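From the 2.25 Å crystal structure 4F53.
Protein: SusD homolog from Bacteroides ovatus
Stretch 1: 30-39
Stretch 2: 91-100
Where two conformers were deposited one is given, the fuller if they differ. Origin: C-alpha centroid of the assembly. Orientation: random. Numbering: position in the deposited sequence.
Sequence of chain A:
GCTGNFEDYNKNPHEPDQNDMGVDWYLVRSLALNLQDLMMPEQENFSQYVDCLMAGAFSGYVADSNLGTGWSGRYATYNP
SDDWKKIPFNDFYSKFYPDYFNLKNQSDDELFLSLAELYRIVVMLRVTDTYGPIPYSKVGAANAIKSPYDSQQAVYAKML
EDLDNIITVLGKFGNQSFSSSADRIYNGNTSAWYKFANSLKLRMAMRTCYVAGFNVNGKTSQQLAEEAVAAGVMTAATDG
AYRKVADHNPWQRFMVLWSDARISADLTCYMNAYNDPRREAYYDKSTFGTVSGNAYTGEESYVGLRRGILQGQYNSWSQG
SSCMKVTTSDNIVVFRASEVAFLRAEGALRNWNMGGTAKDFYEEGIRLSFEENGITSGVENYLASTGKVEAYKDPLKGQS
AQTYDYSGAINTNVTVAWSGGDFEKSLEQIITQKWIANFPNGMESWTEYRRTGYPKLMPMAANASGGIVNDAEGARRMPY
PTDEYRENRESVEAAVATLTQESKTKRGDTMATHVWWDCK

Stretch 1 (30-39) SLALNLQDLM
Stretch 2 (91-100) DFYSKFYPDY

Two helical segments of one chain pack nearly antiparallel, their N-to-C directions 150° apart (signed crossing angle -150°) and their axes 9.4 Å apart at closest approach. Stretch 1 enters already helical, with phi/psi near -63/-43 over Ser 30 to Asp 37; Leu 38 has -70/-6 and Met 39, a selenomethionine, -66/-32, and the backbone hydrogen bonds donated by Leu 38 N (to Asn 34 O and Leu 35 O) and Met 39 N (to Gln 36 O) are weak, at 3.4 Å. Stretch 2 is helical throughout and kinked: the N atoms of Phe 92, Pro 98 (which has no amide hydrogen) and Asp 99 lack hydrogen bonds to the turn before, and Phe 96 adopts phi/psi -89/-58. The i to i-4 pattern resumes where Tyr 100 N donates to Phe 96 O at 3.1 Å. In register, Leu 31 CA lies 5.6 Å from Asp 99 CA, and Leu 35 CA 6.2 Å from Phe 96 CA; Leu 38 reaches the earlier turn at Phe 92 and Lys 95.

Leu 31, Asn 34, Leu 35 and Leu 38 form the contacting side of stretch 1, at the three- and four-residue spacing of a helix. All four have chi1 m; the leucines have chi2 t. About 488 Å² is buried in total, most per residue at Leu 38, Asp 99 and Leu 35. Leu 35 starts sideways, but its end turns inward: CD2 sits 3.3 Å from Phe 96 O and 3.8 Å from the centroid of the Phe 96 ring, 12° off the normal, a CH-pi contact over one face. Leu 35 CD2 also lies 4.1 Å from Tyr 100 CB, while CD1 meets the edge of the Tyr 100 ring. Phe 96 (chi1 t, chi2 -87°) thus offers a flat ring face to a compact branched side chain, while Tyr 100 (chi1 t, chi2 82°) adds its CB and ring edge.

Leu 38 points toward stretch 2, placing CD1 3.4 Å from Lys 95 O and 4.0 Å from Phe 96 CD2. Lys 95 contributes its aliphatic base, with CB 3.9 Å from Leu 38 CD1, while its end leads away and NZ bonds elsewhere in the structure. Phe 92 (chi1 -84°, chi2 -70°) brings CE1 to 3.7 Å from Leu 38 O, which lies at the ring edge, near its plane.

The single hydrogen bond across the stretches is at the more exposed margin: Asn 34 ND2 donates to Asp 99 OD2 at 2.8 Å, with an N-H...O angle of 168°. Asn 34 (chi2 -16°) and Asp 99 (chi1 -77°, chi2 1°) point toward each other's stretch, pairing an amide donor with a carboxylate acceptor. Asp 99 OD1 lies 3.5 Å from Leu 31 CD2, so the carboxylate also packs against buried Leu 31.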

ATOM      1  N   SER A  30      16.488  -2.638 -20.531  1.00 54.09           N
ATOM      2  CA  SER A  30      15.158  -3.197 -20.708  1.00 52.17           C
ATOM      3  C   SER A  30      14.727  -4.023 -19.464  1.00 51.79           C
ATOM      4  O   SER A  30      13.617  -3.840 -18.972  1.00 50.85           O
ATOM      5  CB  SER A  30      15.129  -4.048 -21.976  1.00 57.38           C
ATOM      6  OG  SER A  30      13.823  -4.535 -22.236  1.00 71.69           O
ATOM      7  N   LEU A  31      15.626  -4.887 -18.944  1.00 46.98           N
ATOM      8  CA  LEU A  31      15.389  -5.747 -17.779  1.00 44.46           C
ATOM      9  C   LEU A  31      15.234  -4.915 -16.521  1.00 47.08           C
ATOM     10  O   LEU A  31      14.294  -5.158 -15.768  1.00 46.29           O
ATOM     11  CB  LEU A  31      16.517  -6.792 -17.612  1.00 44.84           C
ATOM     12  CG  LEU A  31      16.722  -7.775 -18.792  1.00 49.35           C
ATOM     13  CD1 LEU A  31      18.026  -8.522 -18.675  1.00 50.35           C
ATOM     14  CD2 LEU A  31      15.572  -8.744 -18.933  1.00 48.53           C
ATOM     15  N   ALA A  32      16.130  -3.919 -16.307  1.00 43.91           N
ATOM     16  CA  ALA A  32      16.105  -2.990 -15.162  1.00 42.49           C
ATOM     17  C   ALA A  32      14.763  -2.238 -15.108  1.00 44.08           C
ATOM     18  O   ALA A  32      14.169  -2.088 -14.036  1.00 42.44           O
ATOM     19  CB  ALA A  32      17.266  -2.000 -15.255  1.00 43.64           C
ATOM     20  N   LEU A  33      14.273  -1.806 -16.282  1.00 41.18           N
ATOM     21  CA  LEU A  33      13.017  -1.094 -16.424  1.00 39.14           C
ATOM     22  C   LEU A  33      11.815  -1.962 -16.029  1.00 39.45           C
ATOM     23  O   LEU A  33      10.907  -1.432 -15.395  1.00 38.60           O
ATOM     24  CB  LEU A  33      12.841  -0.567 -17.864  1.00 40.05           C
ATOM     25  CG  LEU A  33      13.497   0.766 -18.206  1.00 44.61           C
ATOM     26  CD1 LEU A  33      13.286   1.087 -19.673  1.00 44.57           C
ATOM     27  CD2 LEU A  33      12.963   1.907 -17.318  1.00 44.40           C
ATOM     28  N   ASN A  34      11.794  -3.265 -16.406  1.00 36.53           N
ATOM     29  CA  ASN A  34      10.685  -4.155 -16.073  0.50 36.33           C
ATOM     30  C   ASN A  34      10.692  -4.425 -14.534  1.00 39.87           C
ATOM     31  O   ASN A  34       9.638  -4.451 -13.904  1.00 41.38           O
ATOM     32  CB  ASN A  34      10.772  -5.462 -16.913  0.50 36.73           C
ATOM     33  CG  ASN A  34      10.880  -5.310 -18.440  0.50 54.66           C
ATOM     34  OD1 ASN A  34      10.619  -4.251 -19.042  0.50 39.17           O
ATOM     35  ND2 ASN A  34      11.263  -6.393 -19.121  0.50 51.12           N
ATOM     36  N   LEU A  35      11.886  -4.608 -13.949  1.00 35.98           N
ATOM     37  CA  LEU A  35      12.025  -4.859 -12.510  1.00 34.72           C
ATOM     38  C   LEU A  35      11.554  -3.649 -11.731  1.00 40.23           C
ATOM     39  O   LEU A  35      10.820  -3.799 -10.746  1.00 39.68           O
ATOM     40  CB  LEU A  35      13.470  -5.230 -12.129  1.00 34.93           C
ATOM     41  CG  LEU A  35      14.088  -6.509 -12.799  1.00 39.65           C
ATOM     42  CD1 LEU A  35      15.450  -6.791 -12.227  1.00 39.64           C
ATOM     43  CD2 LEU A  35      13.194  -7.765 -12.636  1.00 36.90           C
ATOM     44  N   GLN A  36      11.913  -2.439 -12.210  1.00 37.74           N
ATOM     45  CA  GLN A  36      11.507  -1.179 -11.565  1.00 36.31           C
ATOM     46  C   GLN A  36       9.974  -1.028 -11.556  1.00 40.10           C
ATOM     47  O   GLN A  36       9.387  -0.605 -10.559  1.00 39.05           O
ATOM     48  CB  GLN A  36      12.153   0.001 -12.287  1.00 36.78           C
ATOM     49  CG  GLN A  36      11.919   1.318 -11.605  1.00 30.29           C
ATOM     50  CD  GLN A  36      12.479   2.470 -12.373  1.00 38.48           C
ATOM     51  OE1 GLN A  36      11.961   2.870 -13.422  1.00 36.24           O
ATOM     52  NE2 GLN A  36      13.551   3.034 -11.857  1.00 33.70           N
ATOM     53  N   ASP A  37       9.339  -1.392 -12.666  1.00 37.37           N
ATOM     54  CA  ASP A  37       7.904  -1.261 -12.836  1.00 35.98           C
ATOM     55  C   ASP A  37       7.093  -2.070 -11.809  1.00 36.18           C
ATOM     56  O   ASP A  37       6.050  -1.600 -11.355  1.00 36.10           O
ATOM     57  CB  ASP A  37       7.538  -1.706 -14.262  1.00 38.85           C
ATOM     58  CG  ASP A  37       6.039  -1.792 -14.524  1.00 47.18           C
ATOM     59  OD1 ASP A  37       5.322  -0.831 -14.188  1.00 45.17           O
ATOM     60  OD2 ASP A  37       5.585  -2.844 -14.993  1.00 56.91           O
ATOM     61  N   LEU A  38       7.563  -3.266 -11.450  1.00 30.80           N
ATOM     62  CA  LEU A  38       6.833  -4.207 -10.590  1.00 29.70           C
ATOM     63  C   LEU A  38       6.704  -3.762  -9.127  1.00 33.41           C
ATOM     64  O   LEU A  38       5.932  -4.391  -8.380  1.00 33.60           O
ATOM     65  CB  LEU A  38       7.417  -5.637 -10.700  1.00 30.21           C
ATOM     66  CG  LEU A  38       7.165  -6.264 -12.091  1.00 34.00           C
ATOM     67  CD1 LEU A  38       8.109  -7.430 -12.365  1.00 34.46           C
ATOM     68  CD2 LEU A  38       5.671  -6.624 -12.302  1.00 32.45           C
HETATM   69  N   MSE A  39       7.362  -2.650  -8.726  1.00 26.85           N
HETATM   70  CA  MSE A  39       7.175  -2.124  -7.356  1.00 25.74           C
HETATM   71  C   MSE A  39       5.734  -1.620  -7.147  1.00 31.67           C
HETATM   72  O   MSE A  39       5.200  -1.665  -6.041  1.00 30.70           O
HETATM   73  CB  MSE A  39       8.165  -0.974  -7.073  1.00 26.38           C
HETATM   74  CG  MSE A  39       9.633  -1.426  -7.180  1.00 32.20           C
HETATM   75 SE   MSE A  39      10.818  -0.143  -6.323  0.75 36.99          SE
HETATM   76  CE  MSE A  39      10.801   1.169  -7.632  1.00 33.37           C
ATOM     77  N   ASP A  91       1.856 -14.396  -9.974  1.00 39.74           N
ATOM     78  CA  ASP A  91       2.165 -13.414 -11.004  1.00 37.80           C
ATOM     79  C   ASP A  91       3.346 -12.525 -10.637  1.00 39.51           C
ATOM     80  O   ASP A  91       4.075 -12.142 -11.540  1.00 40.11           O
ATOM     81  CB  ASP A  91       0.933 -12.587 -11.389  1.00 39.33           C
ATOM     82  CG  ASP A  91      -0.097 -13.329 -12.231  1.00 54.04           C
ATOM     83  OD1 ASP A  91      -0.166 -14.586 -12.134  1.00 56.10           O
ATOM     84  OD2 ASP A  91      -0.832 -12.661 -12.984  1.00 64.81           O
ATOM     85  N   PHE A  92       3.609 -12.260  -9.350  1.00 36.08           N
ATOM     86  CA  PHE A  92       4.813 -11.501  -8.989  1.00 34.83           C
ATOM     87  C   PHE A  92       6.082 -12.298  -9.297  1.00 39.16           C
ATOM     88  O   PHE A  92       7.030 -11.723  -9.826  1.00 39.40           O
ATOM     89  CB  PHE A  92       4.817 -11.071  -7.528  1.00 34.84           C
ATOM     90  CG  PHE A  92       4.063  -9.789  -7.279  1.00 34.27           C
ATOM     91  CD1 PHE A  92       4.554  -8.569  -7.744  1.00 35.43           C
ATOM     92  CD2 PHE A  92       2.875  -9.794  -6.565  1.00 34.30           C
ATOM     93  CE1 PHE A  92       3.859  -7.383  -7.504  1.00 33.92           C
ATOM     94  CE2 PHE A  92       2.195  -8.606  -6.311  1.00 34.88           C
ATOM     95  CZ  PHE A  92       2.685  -7.413  -6.791  1.00 32.04           C
ATOM     96  N   TYR A  93       6.072 -13.621  -9.034  1.00 36.54           N
ATOM     97  CA  TYR A  93       7.221 -14.501  -9.297  1.00 37.90           C
ATOM     98  C   TYR A  93       7.465 -14.668 -10.805  1.00 43.70           C
ATOM     99  O   TYR A  93       8.612 -14.556 -11.224  1.00 43.98           O
ATOM    100  CB  TYR A  93       7.056 -15.872  -8.605  1.00 39.58           C
ATOM    101  CG  TYR A  93       7.313 -15.796  -7.112  1.00 40.90           C
ATOM    102  CD1 TYR A  93       6.340 -15.306  -6.238  1.00 41.29           C
ATOM    103  CD2 TYR A  93       8.545 -16.169  -6.577  1.00 41.36           C
ATOM    104  CE1 TYR A  93       6.580 -15.214  -4.870  1.00 40.03           C
ATOM    105  CE2 TYR A  93       8.793 -16.081  -5.209  1.00 41.07           C
ATOM    106  CZ  TYR A  93       7.804 -15.616  -4.360  1.00 43.58           C
ATOM    107  OH  TYR A  93       8.055 -15.508  -3.023  1.00 41.39           O
ATOM    108  N   SER A  94       6.396 -14.883 -11.615  1.00 40.62           N
ATOM    109  CA  SER A  94       6.450 -15.047 -13.085  1.00 41.72           C
ATOM    110  C   SER A  94       6.954 -13.796 -13.787  1.00 46.59           C
ATOM    111  O   SER A  94       7.663 -13.873 -14.797  1.00 47.85           O
ATOM    112  CB  SER A  94       5.061 -15.355 -13.646  1.00 43.80           C
ATOM    113  OG  SER A  94       4.466 -16.473 -13.013  1.00 55.33           O
ATOM    114  N   LYS A  95       6.535 -12.638 -13.274  1.00 41.04           N
ATOM    115  CA  LYS A  95       6.878 -11.366 -13.896  1.00 39.62           C
ATOM    116  C   LYS A  95       8.226 -10.829 -13.431  1.00 42.32           C
ATOM    117  O   LYS A  95       8.881 -10.142 -14.215  1.00 42.78           O
ATOM    118  CB  LYS A  95       5.786 -10.321 -13.641  1.00 38.40           C
ATOM    119  CG  LYS A  95       4.478 -10.658 -14.341  1.00 35.73           C
ATOM    120  CD  LYS A  95       3.398  -9.694 -13.896  1.00 39.00           C
ATOM    121  CE  LYS A  95       2.029 -10.144 -14.328  1.00 43.08           C
ATOM    122  NZ  LYS A  95       1.818  -9.902 -15.769  1.00 50.25           N
ATOM    123  N   PHE A  96       8.638 -11.110 -12.177  1.00 37.54           N
ATOM    124  CA  PHE A  96       9.886 -10.562 -11.652  1.00 37.24           C
ATOM    125  C   PHE A  96      11.137 -11.421 -11.924  1.00 44.97           C
ATOM    126  O   PHE A  96      12.134 -10.901 -12.454  1.00 46.24           O
ATOM    127  CB  PHE A  96       9.789 -10.280 -10.116  1.00 36.95           C
ATOM    128  CG  PHE A  96      10.940  -9.448  -9.599  1.00 36.61           C
ATOM    129  CD1 PHE A  96      12.131 -10.052  -9.182  1.00 38.85           C
ATOM    130  CD2 PHE A  96      10.860  -8.057  -9.583  1.00 35.73           C
ATOM    131  CE1 PHE A  96      13.221  -9.275  -8.776  1.00 39.23           C
ATOM    132  CE2 PHE A  96      11.942  -7.279  -9.163  1.00 38.08           C
ATOM    133  CZ  PHE A  96      13.129  -7.889  -8.797  1.00 37.14           C
ATOM    134  N   TYR A  97      11.120 -12.682 -11.470  1.00 40.78           N
ATOM    135  CA  TYR A  97      12.305 -13.535 -11.434  1.00 41.18           C
ATOM    136  C   TYR A  97      12.959 -13.900 -12.774  1.00 47.71           C
ATOM    137  O   TYR A  97      14.194 -13.815 -12.799  1.00 50.08           O
ATOM    138  CB  TYR A  97      12.089 -14.772 -10.572  1.00 41.55           C
ATOM    139  CG  TYR A  97      12.291 -14.435  -9.107  1.00 40.65           C
ATOM    140  CD1 TYR A  97      13.551 -14.107  -8.613  1.00 41.89           C
ATOM    141  CD2 TYR A  97      11.208 -14.339  -8.236  1.00 39.56           C
ATOM    142  CE1 TYR A  97      13.738 -13.758  -7.277  1.00 40.08           C
ATOM    143  CE2 TYR A  97      11.390 -14.035  -6.888  1.00 39.22           C
ATOM    144  CZ  TYR A  97      12.655 -13.732  -6.412  1.00 46.93           C
ATOM    145  OH  TYR A  97      12.839 -13.379  -5.085  1.00 45.67           O
ATOM    146  N   PRO A  98      12.271 -14.230 -13.896  1.00 43.53           N
ATOM    147  CA  PRO A  98      13.024 -14.523 -15.129  1.00 44.47           C
ATOM    148  C   PRO A  98      13.927 -13.342 -15.545  1.00 49.45           C
ATOM    149  O   PRO A  98      15.099 -13.578 -15.838  1.00 49.78           O
ATOM    150  CB  PRO A  98      11.925 -14.828 -16.154  1.00 45.64           C
ATOM    151  CG  PRO A  98      10.779 -15.298 -15.337  1.00 49.26           C
ATOM    152  CD  PRO A  98      10.823 -14.426 -14.109  1.00 44.43           C
ATOM    153  N   ASP A  99      13.431 -12.074 -15.460  1.00 45.05           N
ATOM    154  CA  ASP A  99      14.228 -10.889 -15.808  1.00 44.26           C
ATOM    155  C   ASP A  99      15.347 -10.634 -14.799  1.00 48.67           C
ATOM    156  O   ASP A  99      16.453 -10.247 -15.192  1.00 48.95           O
ATOM    157  CB  ASP A  99      13.346  -9.647 -15.940  1.00 44.29           C
ATOM    158  CG  ASP A  99      12.553  -9.565 -17.238  1.00 56.08           C
ATOM    159  OD1 ASP A  99      12.668 -10.493 -18.073  1.00 57.75           O
ATOM    160  OD2 ASP A  99      11.835  -8.562 -17.433  1.00 60.17           O
ATOM    161  N   TYR A 100      15.062 -10.852 -13.501  1.00 43.59           N
ATOM    162  CA  TYR A 100      16.027 -10.678 -12.421  1.00 42.81           C
ATOM    163  C   TYR A 100      17.231 -11.620 -12.627  1.00 49.73           C
ATOM    164  O   TYR A 100      18.382 -11.165 -12.604  1.00 50.83           O
ATOM    165  CB  TYR A 100      15.346 -10.906 -11.061  1.00 41.84           C
ATOM    166  CG  TYR A 100      16.285 -11.011  -9.886  1.00 42.86           C
ATOM    167  CD1 TYR A 100      16.784  -9.871  -9.262  1.00 43.13           C
ATOM    168  CD2 TYR A 100      16.671 -12.252  -9.386  1.00 44.69           C
ATOM    169  CE1 TYR A 100      17.641  -9.963  -8.168  1.00 43.17           C
ATOM    170  CE2 TYR A 100      17.536 -12.358  -8.300  1.00 45.21           C
ATOM    171  CZ  TYR A 100      18.024 -11.213  -7.697  1.00 49.78           C
ATOM    172  OH  TYR A 100      18.869 -11.337  -6.621  1.00 48.21           O
TER